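Local coordinates for protein ICChI, a glycosylated chitinase (Ipomoea carnea, PDB 6IDN) that hydrolyses chitin and also has lysozyme activity, acting as a glycosylated plant enzyme of glycoside hydrolase family 18 with a TIM-barrel fold, at residues E63-K68 against G115-D120; E18-D23 against K70-F75; I3-G8 against D26-G31. All coordinates share one frame; numbering follows the deposited sequence. Where two conformers were deposited one is given.

Contact 1: residues E63-K68 against G115-D120. With CA (calcium ion), chain F.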
loop_
_atom_site.group_PDB
_atom_site.type_symbol
_atom_site.label_atom_id
_atom_site.label_comp_id
_atom_site.label_asym_id
_atom_site.label_seq_id
_atom_site.Cartn_x
_atom_site.Cartn_y
_atom_site.Cartn_z
ATOM N N GLU A 63 15.102 -11.067 4.972
ATOM C CA GLU A 63 14.786 -10.602 3.626
ATOM C C GLU A 63 14.335 -9.144 3.642
ATOM O O GLU A 63 14.675 -8.377 2.732
ATOM C CB GLU A 63 13.723 -11.510 2.998
ATOM C CG GLU A 63 14.139 -12.986 3.017
ATOM C CD GLU A 63 13.289 -13.901 2.148
ATOM O OE1 GLU A 63 12.566 -13.404 1.264
ATOM O OE2 GLU A 63 13.368 -15.136 2.345
ATOM N N ILE A 64 13.586 -8.744 4.673
ATOM C CA ILE A 64 13.246 -7.332 4.850
ATOM C C ILE A 64 14.522 -6.513 5.003
ATOM O O ILE A 64 14.708 -5.482 4.347
ATOM C CB ILE A 64 12.310 -7.156 6.062
ATOM C CG1 ILE A 64 10.967 -7.862 5.827
ATOM C CG2 ILE A 64 12.073 -5.671 6.371
ATOM C CD1 ILE A 64 10.166 -8.093 7.111
ATOM N N SER A 65 15.430 -6.968 5.869
ATOM C CA SER A 65 16.687 -6.253 6.043
ATOM C C SER A 65 17.438 -6.139 4.723
ATOM O O SER A 65 18.022 -5.092 4.418
ATOM C CB SER A 65 17.548 -6.959 7.088
ATOM O OG SER A 65 18.636 -6.140 7.468
ATOM N N TYR A 66 17.439 -7.210 3.933
ATOM C CA TYR A 66 18.137 -7.184 2.652
ATOM C C TYR A 66 17.478 -6.195 1.696
ATOM O O TYR A 66 18.164 -5.404 1.039
ATOM C CB TYR A 66 18.169 -8.585 2.050
ATOM C CG TYR A 66 18.682 -8.613 0.632
ATOM C CD1 TYR A 66 20.049 -8.554 0.364
ATOM C CD2 TYR A 66 17.803 -8.691 -0.440
ATOM C CE1 TYR A 66 20.517 -8.576 -0.943
ATOM C CE2 TYR A 66 18.263 -8.719 -1.747
ATOM C CZ TYR A 66 19.622 -8.661 -1.990
ATOM O OH TYR A 66 20.082 -8.676 -3.291
ATOM N N CYS A 67 16.146 -6.218 1.613
ATOM C CA CYS A 67 15.439 -5.240 0.789
ATOM C C CYS A 67 15.794 -3.822 1.206
ATOM O O CYS A 67 16.082 -2.967 0.364
ATOM C CB CYS A 67 13.931 -5.453 0.892
ATOM S SG CYS A 67 13.333 -6.947 0.140
ATOM N N LYS A 68 15.780 -3.555 2.513
ATOM C CA LYS A 68 16.090 -2.209 2.981
ATOM C C LYS A 68 17.535 -1.823 2.680
ATOM O O LYS A 68 17.813 -0.653 2.389
ATOM C CB LYS A 68 15.775 -2.098 4.476
ATOM C CG LYS A 68 14.278 -2.250 4.781
ATOM C CD LYS A 68 14.024 -2.482 6.264
ATOM C CE LYS A 68 14.551 -1.318 7.099
ATOM N NZ LYS A 68 14.273 -1.513 8.551
ATOM N N GLY A 115 9.786 -11.191 12.733
ATOM C CA GLY A 115 11.126 -11.078 13.274
ATOM C C GLY A 115 11.483 -9.667 13.696
ATOM O O GLY A 115 10.647 -8.763 13.755
ATOM N N ASP A 116 12.777 -9.469 13.964
ATOM C CA ASP A 116 13.222 -8.247 14.626
ATOM C C ASP A 116 13.328 -7.033 13.709
ATOM O O ASP A 116 13.265 -5.903 14.207
ATOM C CB ASP A 116 14.572 -8.481 15.297
ATOM C CG ASP A 116 14.474 -8.501 16.811
ATOM O OD1 ASP A 116 13.342 -8.521 17.352
ATOM O OD2 ASP A 116 15.534 -8.527 17.461
ATOM N N GLU A 117 13.499 -7.215 12.401
ATOM C CA GLU A 117 13.709 -6.064 11.526
ATOM C C GLU A 117 12.461 -5.183 11.450
ATOM O O GLU A 117 11.358 -5.674 11.182
ATOM C CB GLU A 117 14.115 -6.530 10.127
ATOM C CG GLU A 117 14.554 -5.399 9.216
ATOM C CD GLU A 117 15.908 -4.820 9.601
ATOM O OE1 GLU A 117 16.709 -5.522 10.248
ATOM O OE2 GLU A 117 16.173 -3.649 9.264
ATOM N N SER A 118 12.644 -3.873 11.645
ATOM C CA SER A 118 11.530 -2.933 11.583
ATOM C C SER A 118 11.085 -2.684 10.149
ATOM O O SER A 118 11.901 -2.503 9.244
ATOM C CB SER A 118 11.911 -1.583 12.203
ATOM O OG SER A 118 10.795 -0.672 12.182
ATOM N N LEU A 119 9.776 -2.681 9.934
ATOM C CA LEU A 119 9.279 -2.175 8.666
ATOM C C LEU A 119 9.314 -0.646 8.667
ATOM O O LEU A 119 9.504 0.009 9.702
ATOM C CB LEU A 119 7.854 -2.675 8.398
ATOM C CG LEU A 119 7.690 -4.196 8.259
ATOM C CD1 LEU A 119 6.289 -4.593 7.790
ATOM C CD2 LEU A 119 8.717 -4.746 7.323
ATOM N N ASP A 120 9.115 -0.072 7.482
ATOM C CA ASP A 120 9.238 1.368 7.302
ATOM C C ASP A 120 7.947 2.139 7.525
ATOM O O ASP A 120 8.005 3.357 7.700
ATOM C CB ASP A 120 9.773 1.668 5.906
ATOM C CG ASP A 120 11.229 1.286 5.762
ATOM O OD1 ASP A 120 12.086 1.846 6.485
ATOM O OD2 ASP A 120 11.523 0.407 4.942
HETATM CA CA CA F . 13.473 -6.086 18.612
#
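Helix 60-69 of this TIM barrel packs against the loop that leads into strand 121-126, with Ile64, Ser65 and Lys68 meeting Glu117, Ser118, Leu119 and Asp120. The polar centre is the ammonium of Lys68. Its NZ donates to the backbone O of Ser118 at 2.7 Å and forms a salt bridge with OE2 of Glu117 at 2.9 Å. Lys68 and Glu117 reach toward each other tip to tip, and NZ meets OE2 on its anti side, 17° out of the carboxylate plane. Two bends make this possible: chi3 of 60° turns CE of Lys68 out of an extended chain, and chi2 of 72° bends the Glu117 chain at CG, setting CD beside CB and OG of Ser65. The other carboxylate oxygen, OE1, receives a weak hydrogen bond from Ser65 OG at 3.4 Å, and serine is small enough to let the carboxylate lie beside the helix. Beside these groups Ile64 and Leu119 make an apolar contact, crossing at about a right angle with Ile64 CG2 3.6 Å from Leu119 CD2; the same methyl touches CG of Glu117 at 3.8 Å. Asp120 slides past Lys68 in the opposite direction; its OD2 is already held by the backbone N of Val74, on strand 73-80. Farther back along the loop, Asp116 OD1 binds calcium at 2.7 Å, a site to which Gln108 also contributes. A lysine suits the place because its long apolar stem can span the gap from helix to loop, passing OD2 of Asp120, before its charge reaches one carbonyl and one carboxylate. Held firmly at OE2 and only weakly at OE1, the Glu117 carboxylate is probably restrained in its rotation, and pairing with Lys68 should favour the ionised form of each.

Contact 2: residues E18-D23 against K70-F75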
loop_
_atom_site.group_PDB
_atom_site.type_symbol
_atom_site.label_atom_id
_atom_site.label_comp_id
_atom_site.label_asym_id
_atom_site.label_seq_id
_atom_site.Cartn_x
_atom_site.Cartn_y
_atom_site.Cartn_z
ATOM N N GLU A 18 13.503 -12.274 -3.742
ATOM C CA GLU A 18 13.465 -12.293 -5.200
ATOM C C GLU A 18 12.708 -11.090 -5.743
ATOM O O GLU A 18 13.080 -10.516 -6.775
ATOM C CB GLU A 18 12.822 -13.590 -5.687
ATOM C CG GLU A 18 13.715 -14.810 -5.508
ATOM C CD GLU A 18 12.963 -16.114 -5.662
ATOM O OE1 GLU A 18 11.717 -16.109 -5.647
ATOM O OE2 GLU A 18 13.627 -17.158 -5.816
ATOM N N THR A 19 11.632 -10.707 -5.065
ATOM C CA THR A 19 10.890 -9.521 -5.465
ATOM C C THR A 19 11.780 -8.284 -5.423
ATOM O O THR A 19 11.818 -7.493 -6.374
ATOM C CB THR A 19 9.676 -9.380 -4.554
ATOM O OG1 THR A 19 8.837 -10.529 -4.744
ATOM C CG2 THR A 19 8.887 -8.101 -4.864
ATOM N N CYS A 20 12.531 -8.116 -4.335
ATOM C CA CYS A 20 13.436 -6.978 -4.264
ATOM C C CYS A 20 14.539 -7.082 -5.307
ATOM O O CYS A 20 14.954 -6.069 -5.879
ATOM C CB CYS A 20 14.014 -6.859 -2.856
ATOM S SG CYS A 20 12.746 -6.337 -1.710
ATOM N N ASP A 21 15.023 -8.300 -5.572
ATOM C CA ASP A 21 16.109 -8.492 -6.525
ATOM C C ASP A 21 15.699 -8.259 -7.983
ATOM O O ASP A 21 16.566 -8.287 -8.862
ATOM C CB ASP A 21 16.689 -9.896 -6.352
ATOM C CG ASP A 21 17.777 -9.957 -5.275
ATOM O OD1 ASP A 21 18.459 -8.938 -5.046
ATOM O OD2 ASP A 21 17.954 -11.031 -4.658
ATOM N N THR A 22 14.421 -8.021 -8.282
ATOM C CA THR A 22 14.084 -7.559 -9.624
ATOM C C THR A 22 14.665 -6.182 -9.901
ATOM O O THR A 22 14.851 -5.826 -11.073
ATOM C CB THR A 22 12.565 -7.506 -9.837
ATOM O OG1 THR A 22 12.000 -6.427 -9.075
ATOM C CG2 THR A 22 11.925 -8.818 -9.443
ATOM N N ASP A 23 14.951 -5.411 -8.849
ATOM C CA ASP A 23 15.421 -4.035 -8.947
ATOM C C ASP A 23 14.412 -3.139 -9.666
ATOM O O ASP A 23 14.750 -2.037 -10.104
ATOM C CB ASP A 23 16.803 -3.977 -9.612
ATOM C CG ASP A 23 17.872 -4.628 -8.757
ATOM O OD1 ASP A 23 17.847 -4.409 -7.530
ATOM O OD2 ASP A 23 18.726 -5.364 -9.298
ATOM N N LYS A 70 19.021 -2.302 0.070
ATOM C CA LYS A 70 19.040 -1.817 -1.302
ATOM C C LYS A 70 18.286 -0.503 -1.474
ATOM O O LYS A 70 18.058 -0.081 -2.613
ATOM C CB LYS A 70 18.460 -2.876 -2.243
ATOM C CG LYS A 70 19.237 -4.183 -2.223
ATOM C CD LYS A 70 18.419 -5.336 -2.787
ATOM C CE LYS A 70 18.121 -5.171 -4.272
ATOM N NZ LYS A 70 19.340 -5.004 -5.113
ATOM N N GLY A 71 17.897 0.146 -0.380
ATOM C CA GLY A 71 17.134 1.374 -0.451
ATOM C C GLY A 71 15.657 1.196 -0.702
ATOM O O GLY A 71 14.978 2.177 -1.019
ATOM N N ILE A 72 15.140 -0.013 -0.578
ATOM C CA ILE A 72 13.723 -0.281 -0.791
ATOM C C ILE A 72 12.994 -0.129 0.538
ATOM O O ILE A 72 13.432 -0.664 1.561
ATOM C CB ILE A 72 13.524 -1.688 -1.382
ATOM C CG1 ILE A 72 14.238 -1.791 -2.737
ATOM C CG2 ILE A 72 12.041 -2.020 -1.482
ATOM C CD1 ILE A 72 14.407 -3.207 -3.250
ATOM N N LYS A 73 11.884 0.614 0.538
ATOM C CA LYS A 73 11.048 0.713 1.728
ATOM C C LYS A 73 10.052 -0.435 1.745
ATOM O O LYS A 73 9.578 -0.881 0.693
ATOM C CB LYS A 73 10.285 2.041 1.778
ATOM C CG LYS A 73 11.189 3.263 1.743
ATOM C CD LYS A 73 10.373 4.537 1.794
ATOM C CE LYS A 73 11.262 5.783 1.865
ATOM N NZ LYS A 73 12.075 6.047 0.648
ATOM N N VAL A 74 9.743 -0.915 2.943
ATOM C CA VAL A 74 8.858 -2.060 3.120
ATOM C C VAL A 74 7.762 -1.657 4.097
ATOM O O VAL A 74 8.056 -1.299 5.242
ATOM C CB VAL A 74 9.617 -3.302 3.624
ATOM C CG1 VAL A 74 8.701 -4.512 3.647
ATOM C CG2 VAL A 74 10.840 -3.578 2.750
ATOM N N PHE A 75 6.504 -1.686 3.639
ATOM C CA PHE A 75 5.364 -1.338 4.475
ATOM C C PHE A 75 4.521 -2.573 4.779
ATOM O O PHE A 75 4.461 -3.509 3.978
ATOM C CB PHE A 75 4.464 -0.290 3.788
ATOM C CG PHE A 75 5.162 0.997 3.415
ATOM C CD1 PHE A 75 6.332 1.412 4.058
ATOM C CD2 PHE A 75 4.637 1.797 2.417
ATOM C CE1 PHE A 75 6.956 2.613 3.691
ATOM C CE2 PHE A 75 5.246 2.992 2.043
ATOM C CZ PHE A 75 6.421 3.396 2.678
#
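Helix 16-21, from the first beta-alpha-beta unit of the barrel, and the turn that follows it touch the turn between helix 60-69 and strand 73-80 through Cys20, Asp23, Lys70 and Ile72. That second turn is a Schellman motif: Gly71, at positive phi, is its C-prime residue, a conformation that glycine adopts readily, and the backbone N of Ile72 returns to Cys67 O. The close-packed part is buried. CD1 of Ile72 rests 3.7 Å from CB of Cys20 and 3.9 Å from its SG, which is locked in a disulfide with Cys67. A long branched isoleucine can reach the base of the half-cystine, and it also touches Ile28 of strand 27-36. Toward solvent the contact is thinner and relies on charge. Lys70 bends at chi3 and again at chi4, 56°, which places NZ 2.9 Å from OD1 of Asp23 in a salt bridge that uses the syn lone pair of that oxygen. The two side chains cross at about a right angle. Asp21 lies near the same ammonium without pairing with it; its OD1 has a probable hydrogen bond, unusually short, with Tyr66 OH. Asp23 has left helical geometry with positive phi just after the helix, where its backbone N donates to Cys20 O at 3.0 Å, and CE of Lys70 approaches that same carbonyl oxygen to 3.7 Å.

Contact 3: residues I3-G8 against D26-G31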
loop_
_atom_site.group_PDB
_atom_site.type_symbol
_atom_site.label_atom_id
_atom_site.label_comp_id
_atom_site.label_asym_id
_atom_site.label_seq_id
_atom_site.Cartn_x
_atom_site.Cartn_y
_atom_site.Cartn_z
ATOM N N ILE A 3 8.326 2.894 -8.301
ATOM C CA ILE A 3 7.307 1.861 -8.439
ATOM C C ILE A 3 7.109 1.193 -7.088
ATOM O O ILE A 3 8.079 0.766 -6.454
ATOM C CB ILE A 3 7.672 0.822 -9.513
ATOM C CG1 ILE A 3 7.761 1.498 -10.877
ATOM C CG2 ILE A 3 6.639 -0.296 -9.524
ATOM C CD1 ILE A 3 8.093 0.547 -12.017
ATOM N N ALA A 4 5.855 1.113 -6.651
ATOM C CA ALA A 4 5.464 0.357 -5.469
ATOM C C ALA A 4 4.705 -0.877 -5.921
ATOM O O ALA A 4 3.975 -0.830 -6.912
ATOM C CB ALA A 4 4.565 1.179 -4.534
ATOM N N ILE A 5 4.867 -1.982 -5.201
ATOM C CA ILE A 5 4.146 -3.196 -5.556
ATOM C C ILE A 5 3.680 -3.895 -4.294
ATOM O O ILE A 5 4.322 -3.816 -3.244
ATOM C CB ILE A 5 4.992 -4.156 -6.423
ATOM C CG1 ILE A 5 4.064 -5.181 -7.094
ATOM C CG2 ILE A 5 6.077 -4.839 -5.577
ATOM C CD1 ILE A 5 4.537 -5.670 -8.434
ATOM N N TYR A 6 2.550 -4.600 -4.412
ATOM C CA TYR A 6 2.034 -5.442 -3.340
ATOM C C TYR A 6 2.605 -6.854 -3.422
ATOM O O TYR A 6 2.669 -7.459 -4.497
ATOM C CB TYR A 6 0.506 -5.503 -3.388
ATOM C CG TYR A 6 -0.135 -4.264 -2.813
ATOM C CD1 TYR A 6 -0.310 -3.129 -3.595
ATOM C CD2 TYR A 6 -0.569 -4.226 -1.493
ATOM C CE1 TYR A 6 -0.869 -1.987 -3.073
ATOM C CE2 TYR A 6 -1.149 -3.083 -0.961
ATOM C CZ TYR A 6 -1.293 -1.969 -1.765
ATOM O OH TYR A 6 -1.849 -0.819 -1.255
ATOM N N TRP A 7 2.981 -7.378 -2.263
ATOM C CA TRP A 7 3.485 -8.736 -2.146
ATOM C C TRP A 7 2.826 -9.387 -0.941
ATOM O O TRP A 7 2.500 -8.716 0.042
ATOM C CB TRP A 7 5.014 -8.746 -2.005
ATOM C CG TRP A 7 5.643 -10.096 -1.758
ATOM C CD1 TRP A 7 6.199 -10.909 -2.692
ATOM C CD2 TRP A 7 5.814 -10.765 -0.491
ATOM N NE1 TRP A 7 6.701 -12.055 -2.097
ATOM C CE2 TRP A 7 6.472 -11.983 -0.746
ATOM C CE3 TRP A 7 5.469 -10.449 0.828
ATOM C CZ2 TRP A 7 6.785 -12.881 0.264
ATOM C CZ3 TRP A 7 5.779 -11.343 1.830
ATOM C CH2 TRP A 7 6.432 -12.543 1.544
ATOM N N GLY A 8 2.602 -10.694 -1.039
ATOM C CA GLY A 8 2.098 -11.448 0.091
ATOM C C GLY A 8 0.906 -12.334 -0.207
ATOM O O GLY A 8 0.663 -13.304 0.516
ATOM N N ASP A 26 10.733 0.215 -5.714
ATOM C CA ASP A 26 11.267 1.075 -4.675
ATOM C C ASP A 26 10.539 0.933 -3.354
ATOM O O ASP A 26 11.098 1.323 -2.326
ATOM C CB ASP A 26 11.185 2.533 -5.130
ATOM C CG ASP A 26 11.864 2.751 -6.453
ATOM O OD1 ASP A 26 13.113 2.944 -6.455
ATOM O OD2 ASP A 26 11.177 2.682 -7.497
ATOM N N ILE A 27 9.311 0.405 -3.373
ATOM C CA ILE A 27 8.466 0.211 -2.192
ATOM C C ILE A 27 7.748 -1.124 -2.328
ATOM O O ILE A 27 7.223 -1.443 -3.399
ATOM C CB ILE A 27 7.427 1.342 -2.038
ATOM C CG1 ILE A 27 8.145 2.688 -1.946
ATOM C CG2 ILE A 27 6.584 1.113 -0.815
ATOM C CD1 ILE A 27 7.234 3.873 -2.108
ATOM N N ILE A 28 7.729 -1.910 -1.252
ATOM C CA ILE A 28 6.979 -3.164 -1.205
ATOM C C ILE A 28 5.913 -3.021 -0.139
ATOM O O ILE A 28 6.235 -2.773 1.027
ATOM C CB ILE A 28 7.863 -4.379 -0.871
ATOM C CG1 ILE A 28 9.169 -4.366 -1.665
ATOM C CG2 ILE A 28 7.084 -5.691 -1.092
ATOM C CD1 ILE A 28 8.990 -4.638 -3.118
ATOM N N ASN A 29 4.654 -3.211 -0.522
ATOM C CA ASN A 29 3.560 -3.285 0.448
ATOM C C ASN A 29 3.273 -4.753 0.735
ATOM O O ASN A 29 2.807 -5.477 -0.148
ATOM C CB ASN A 29 2.301 -2.605 -0.075
ATOM C CG ASN A 29 2.486 -1.137 -0.301
ATOM O OD1 ASN A 29 3.086 -0.447 0.522
ATOM N ND2 ASN A 29 1.947 -0.639 -1.417
ATOM N N ILE A 30 3.510 -5.183 1.971
ATOM C CA ILE A 30 3.240 -6.562 2.375
ATOM C C ILE A 30 1.797 -6.620 2.874
ATOM O O ILE A 30 1.464 -6.034 3.908
ATOM C CB ILE A 30 4.219 -7.041 3.457
ATOM C CG1 ILE A 30 5.670 -7.035 2.950
ATOM C CG2 ILE A 30 3.812 -8.431 3.981
ATOM C CD1 ILE A 30 6.691 -7.532 3.988
ATOM N N GLY A 31 0.935 -7.329 2.155
ATOM C CA GLY A 31 -0.472 -7.449 2.524
ATOM C C GLY A 31 -0.783 -8.896 2.862
ATOM O O GLY A 31 -0.217 -9.806 2.249
#
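Ile3 to Trp7 and Ile27 to Ile30 pair as parallel strands, their directions 24° apart. In the backbone ladder Ile5 uses both its N and its O, giving to Ile27 O and taking from Asn29 N, and Trp7 repeats the pattern between Asn29 O and Gly31 N. At its start Ile3 O accepts Asp26 N at 2.8 Å and, more weakly, Ile27 N. Asp26 adds a side-chain bond: OD2 takes the N-H of Ile3 at 3.0 Å on its anti lone pair, and also salt-bridges Lys269. Aspartate suits this place: its carboxylate can accept that N-H near the start of the strand, where the neighbouring strand has yet to begin.

The aromatic interaction belongs to Tyr6 and Asn29. CB of Asn29 sits over the face of the tyrosine ring, 3.8 Å from its centroid, a CH-pi contact, while ND2 lies 3.5 Å above the plane, offset toward the rim near CE1 and CZ. Ring and amide planes are 55° apart. The ring's hydroxyl is hydrogen-bonded to Asp123.

Apolar contacts predominate on the other face, though Ala4 and Ile27 touch through CB on the Tyr6 side. Ile5 and Ile28 lie side by side, CG2 to CD1 at 3.8 Å, and CG2 of Ile28 also touches CB of Trp7. The indole, its CG anti to the backbone N (chi1 175°), brings CE3 to 4.0 Å from CG1 of Ile30; its NE1 donates to Gly14 O. Gly8 closes the pair, for a CB there would clash with Gly31 O.

With Ala4, Tyr6, Ile27 and Asn29 turned into the barrel and Ile5, Trp7, Ile28 and Ile30 turned outward, Trp7 and Ile28 onto helix 16-21, this is the right-handed beta-alpha-beta crossover from which a TIM barrel is built.

Overall arrangement
Contact 2 lies between the other two, joining the outer helix and loop of contact 1 to the strands of contact 3. Contacts 1 and 2, their centres 10 Å apart, are stapled by the disulfide between Cys67 and Cys20, SG to SG 2.0 Å. Contacts 2 and 3, 8 Å apart between centres, share the sheet: Phe75 N lies 2.8 Å from Ile28 O, a probable hydrogen bond. Contacts 1 and 3 do not touch, their nearest atoms about 5 Å apart. The segment from Asp120 to just past strand 121-126 fits the DxxDxDxE signature of family 18, so the active site probably lies there; Tyr6 of contact 3 bonds to Asp123 within it.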